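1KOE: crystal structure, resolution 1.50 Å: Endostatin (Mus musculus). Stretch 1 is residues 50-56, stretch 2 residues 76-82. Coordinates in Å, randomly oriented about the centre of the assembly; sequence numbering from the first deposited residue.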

ATOM      1  N   ASP A  50       7.174   4.453  10.100  1.00 10.45           N
ATOM      2  CA  ASP A  50       7.685   4.497   8.735  1.00 10.04           C
ATOM      3  C   ASP A  50       7.133   3.234   8.069  1.00 10.87           C
ATOM      4  O   ASP A  50       7.089   2.163   8.678  1.00 11.85           O
ATOM      5  CB  ASP A  50       9.206   4.395   8.713  1.00 13.26           C
ATOM      6  CG  ASP A  50       9.871   5.593   9.313  1.00 15.08           C
ATOM      7  OD1 ASP A  50       9.473   6.724   8.971  1.00 14.31           O
ATOM      8  OD2 ASP A  50      10.788   5.418  10.137  1.00 21.37           O
ATOM      9  N   LEU A  51       6.696   3.358   6.828  1.00 10.75           N
ATOM     10  CA  LEU A  51       6.173   2.221   6.074  1.00  8.93           C
ATOM     11  C   LEU A  51       7.184   1.060   6.084  1.00 10.07           C
ATOM     12  O   LEU A  51       6.813  -0.102   6.258  1.00 10.11           O
ATOM     13  CB  LEU A  51       5.918   2.658   4.632  1.00  9.42           C
ATOM     14  CG  LEU A  51       5.654   1.626   3.531  1.00 11.08           C
ATOM     15  CD1 LEU A  51       4.476   0.751   3.920  1.00 14.34           C
ATOM     16  CD2 LEU A  51       5.351   2.379   2.233  1.00 13.25           C
ATOM     17  N   TYR A  52       8.463   1.387   5.944  1.00  8.69           N
ATOM     18  CA  TYR A  52       9.499   0.354   5.908  1.00 10.49           C
ATOM     19  C   TYR A  52       9.493  -0.625   7.084  1.00 11.00           C
ATOM     20  O   TYR A  52       9.695  -1.829   6.909  1.00 11.72           O
ATOM     21  CB  TYR A  52      10.890   0.986   5.763  1.00 10.54           C
ATOM     22  CG  TYR A  52      11.975  -0.063   5.730  1.00 17.51           C
ATOM     23  CD1 TYR A  52      12.206  -0.835   4.580  1.00 17.16           C
ATOM     24  CD2 TYR A  52      12.746  -0.322   6.867  1.00 19.22           C
ATOM     25  CE1 TYR A  52      13.175  -1.849   4.573  1.00 17.25           C
ATOM     26  CE2 TYR A  52      13.707  -1.328   6.868  1.00 21.20           C
ATOM     27  CZ  TYR A  52      13.915  -2.085   5.725  1.00 20.23           C
ATOM     28  OH  TYR A  52      14.859  -3.072   5.784  1.00 17.62           O
ATOM     29  N   SER A  53       9.212  -0.107   8.273  1.00 10.73           N
ATOM     30  CA  SER A  53       9.224  -0.890   9.504  1.00  9.77           C
ATOM     31  C   SER A  53       8.034  -1.756   9.802  1.00 10.02           C
ATOM     32  O   SER A  53       8.059  -2.487  10.792  1.00 12.81           O
ATOM     33  CB  SER A  53       9.407   0.054  10.685  1.00 13.82           C
ATOM     34  OG  SER A  53      10.673   0.675  10.619  1.00 28.12           O
ATOM     35  N   ILE A  54       6.996  -1.684   8.974  1.00 10.13           N
ATOM     36  CA  ILE A  54       5.761  -2.445   9.188  1.00 11.69           C
ATOM     37  C   ILE A  54       5.935  -3.967   9.117  1.00 16.53           C
ATOM     38  O   ILE A  54       5.217  -4.700   9.806  1.00 17.93           O
ATOM     39  CB  ILE A  54       4.657  -2.002   8.209  1.00 12.50           C
ATOM     40  CG1 ILE A  54       4.184  -0.594   8.554  1.00 14.35           C
ATOM     41  CG2 ILE A  54       3.488  -2.955   8.256  1.00 22.45           C
ATOM     42  CD1 ILE A  54       3.126  -0.100   7.595  1.00 19.08           C
ATOM     43  N   VAL A  55       6.838  -4.433   8.254  1.00 14.25           N
ATOM     44  CA  VAL A  55       7.117  -5.864   8.117  1.00 13.18           C
ATOM     45  C   VAL A  55       8.196  -6.267   9.129  1.00 13.46           C
ATOM     46  O   VAL A  55       9.196  -5.566   9.264  1.00 14.59           O
ATOM     47  CB  VAL A  55       7.570  -6.199   6.668  1.00 10.04           C
ATOM     48  CG1 VAL A  55       8.165  -7.604   6.591  1.00 11.77           C
ATOM     49  CG2 VAL A  55       6.369  -6.070   5.720  1.00 11.81           C
ATOM     50  N   ARG A  56       7.959  -7.359   9.862  1.00 15.32           N
ATOM     51  CA  ARG A  56       8.900  -7.866  10.880  1.00 15.89           C
ATOM     52  C   ARG A  56      10.296  -7.941  10.305  1.00 17.12           C
ATOM     53  O   ARG A  56      10.485  -8.400   9.175  1.00 16.17           O
ATOM     54  CB  ARG A  56       8.481  -9.263  11.372  1.00 20.17           C
ATOM     55  N   SER A  76      11.743  -9.531  -2.378  1.00 10.85           N
ATOM     56  CA  SER A  76      11.750  -9.238  -0.951  1.00  9.69           C
ATOM     57  C   SER A  76      11.164  -7.862  -0.695  1.00 10.77           C
ATOM     58  O   SER A  76      10.952  -7.067  -1.611  1.00 11.42           O
ATOM     59  CB  SER A  76      13.180  -9.238  -0.403  1.00 12.14           C
ATOM     60  OG  SER A  76      13.909  -8.141  -0.930  1.00 12.73           O
ATOM     61  N   TRP A  77      10.934  -7.588   0.578  1.00 11.69           N
ATOM     62  CA  TRP A  77      10.413  -6.306   1.032  1.00 11.56           C
ATOM     63  C   TRP A  77      11.493  -5.244   0.815  1.00 10.01           C
ATOM     64  O   TRP A  77      11.239  -4.189   0.240  1.00 11.47           O
ATOM     65  CB  TRP A  77      10.076  -6.432   2.522  1.00 12.36           C
ATOM     66  CG  TRP A  77       9.586  -5.174   3.188  1.00 11.79           C
ATOM     67  CD1 TRP A  77      10.232  -4.462   4.167  1.00 12.27           C
ATOM     68  CD2 TRP A  77       8.292  -4.560   3.035  1.00 10.04           C
ATOM     69  NE1 TRP A  77       9.418  -3.466   4.647  1.00 10.10           N
ATOM     70  CE2 TRP A  77       8.218  -3.502   3.979  1.00 10.39           C
ATOM     71  CE3 TRP A  77       7.185  -4.808   2.201  1.00  9.25           C
ATOM     72  CZ2 TRP A  77       7.076  -2.687   4.112  1.00  9.77           C
ATOM     73  CZ3 TRP A  77       6.053  -4.000   2.328  1.00 10.46           C
ATOM     74  CH2 TRP A  77       6.008  -2.950   3.285  1.00 10.11           C
ATOM     75  N   ASP A  78      12.719  -5.564   1.213  1.00 10.89           N
ATOM     76  CA  ASP A  78      13.841  -4.639   1.080  1.00 11.93           C
ATOM     77  C   ASP A  78      14.037  -4.151  -0.336  1.00 11.83           C
ATOM     78  O   ASP A  78      14.397  -2.998  -0.552  1.00 14.03           O
ATOM     79  CB  ASP A  78      15.145  -5.286   1.559  1.00 12.37           C
ATOM     80  CG  ASP A  78      15.290  -5.264   3.056  1.00 21.53           C
ATOM     81  OD1 ASP A  78      14.436  -4.651   3.731  1.00 21.13           O
ATOM     82  OD2 ASP A  78      16.265  -5.870   3.553  1.00 25.53           O
ATOM     83  N   SER A  79      13.823  -5.032  -1.304  1.00 12.12           N
ATOM     84  CA  SER A  79      14.004  -4.669  -2.708  1.00 15.57           C
ATOM     85  C   SER A  79      13.167  -3.475  -3.123  1.00 13.80           C
ATOM     86  O   SER A  79      13.566  -2.695  -3.987  1.00 16.51           O
ATOM     87  CB  SER A  79      13.670  -5.859  -3.614  1.00 17.98           C
ATOM     88  OG  SER A  79      14.499  -6.952  -3.282  1.00 37.82           O
ATOM     89  N   LEU A  80      12.001  -3.325  -2.509  1.00 13.84           N
ATOM     90  CA  LEU A  80      11.122  -2.208  -2.845  1.00 16.15           C
ATOM     91  C   LEU A  80      11.660  -0.855  -2.366  1.00 15.00           C
ATOM     92  O   LEU A  80      11.367   0.188  -2.958  1.00 15.72           O
ATOM     93  CB  LEU A  80       9.729  -2.422  -2.234  1.00 13.80           C
ATOM     94  CG  LEU A  80       8.861  -3.608  -2.655  1.00 16.30           C
ATOM     95  CD1 LEU A  80       7.597  -3.599  -1.798  1.00 18.85           C
ATOM     96  CD2 LEU A  80       8.498  -3.524  -4.127  1.00 19.33           C
ATOM     97  N   PHE A  81      12.469  -0.884  -1.313  1.00 14.28           N
ATOM     98  CA  PHE A  81      12.977   0.338  -0.695  1.00 15.74           C
ATOM     99  C   PHE A  81      14.439   0.640  -0.963  1.00 19.66           C
ATOM    100  O   PHE A  81      15.051   1.463  -0.280  1.00 19.44           O
ATOM    101  CB  PHE A  81      12.700   0.265   0.821  1.00 12.34           C
ATOM    102  CG  PHE A  81      11.262   0.012   1.141  1.00 12.47           C
ATOM    103  CD1 PHE A  81      10.341   1.064   1.127  1.00 11.71           C
ATOM    104  CD2 PHE A  81      10.808  -1.286   1.403  1.00 12.13           C
ATOM    105  CE1 PHE A  81       8.980   0.824   1.356  1.00 12.62           C
ATOM    106  CE2 PHE A  81       9.467  -1.537   1.630  1.00 12.68           C
ATOM    107  CZ  PHE A  81       8.536  -0.484   1.608  1.00 11.54           C
ATOM    108  N   SER A  82      14.958   0.044  -2.029  1.00 20.96           N
ATOM    109  CA  SER A  82      16.356   0.185  -2.441  1.00 20.25           C
ATOM    110  C   SER A  82      16.676   1.526  -3.104  1.00 19.87           C
ATOM    111  O   SER A  82      17.849   1.892  -3.284  1.00 20.23           O
ATOM    112  CB  SER A  82      16.657  -0.906  -3.459  1.00 18.96           C
ATOM    113  OG  SER A  82      15.759  -0.756  -4.551  1.00 24.95           O
TER

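Two hydrogen bonds join the stretches, and both involve Tyr52. The indole nitrogen of Trp77 is the donor in the first. Trp77 NE1 lies 2.8 Å from Tyr52 O, with an N-H...O angle of 164°, so the bond is short and nearly straight. It satisfies the single polar atom of a buried side chain. The acceptor is a backbone carbonyl, which lies near the plane of the indole ring, at its edge.

The second bond runs from side chain to side chain. Tyr52 OH donates to Asp78, with OH 2.6 Å from OD1. The CA-to-CB bonds of both residues point sideways, but the ends of the side chains come nearer and meet. The phenol hydroxyl thus has a charged acceptor.

Leu51 O also sits at the edge of the indole, 3.4 Å from Trp77 CZ2. That neighbour is a carbon. The carbonyl accepts a backbone hydrogen bond within its own stretch, Ile54 N to Leu51 O, at 3.1 Å. Asp50 O accepts likewise from Ser53 N at 3.1 Å. In the other stretch, Trp77 O takes Leu80 N and Asp78 O takes Phe81 N, each pair 3.0 Å apart. Ser76 OG and Ser79 OG are hydrogen-bonded at 2.7 Å; either could be the donor.

The apolar contacts centre on the rings of Trp77, Tyr52 and Phe81. Val55 CG2 sits over the indole face, 3.5 Å from the centroid of the six-membered ring and 9° off its normal, a CH-pi contact. The Tyr52 ring turns its edge toward the face of Phe81, offset, with planes at 84° and CD1 of Tyr52 3.5 Å from CD2 of Phe81. Against Trp77, the same ring is slid aside and barely overlaps the five-membered ring. Leu51 CD2 meets the edge of Phe81, 4.0 Å from CE1.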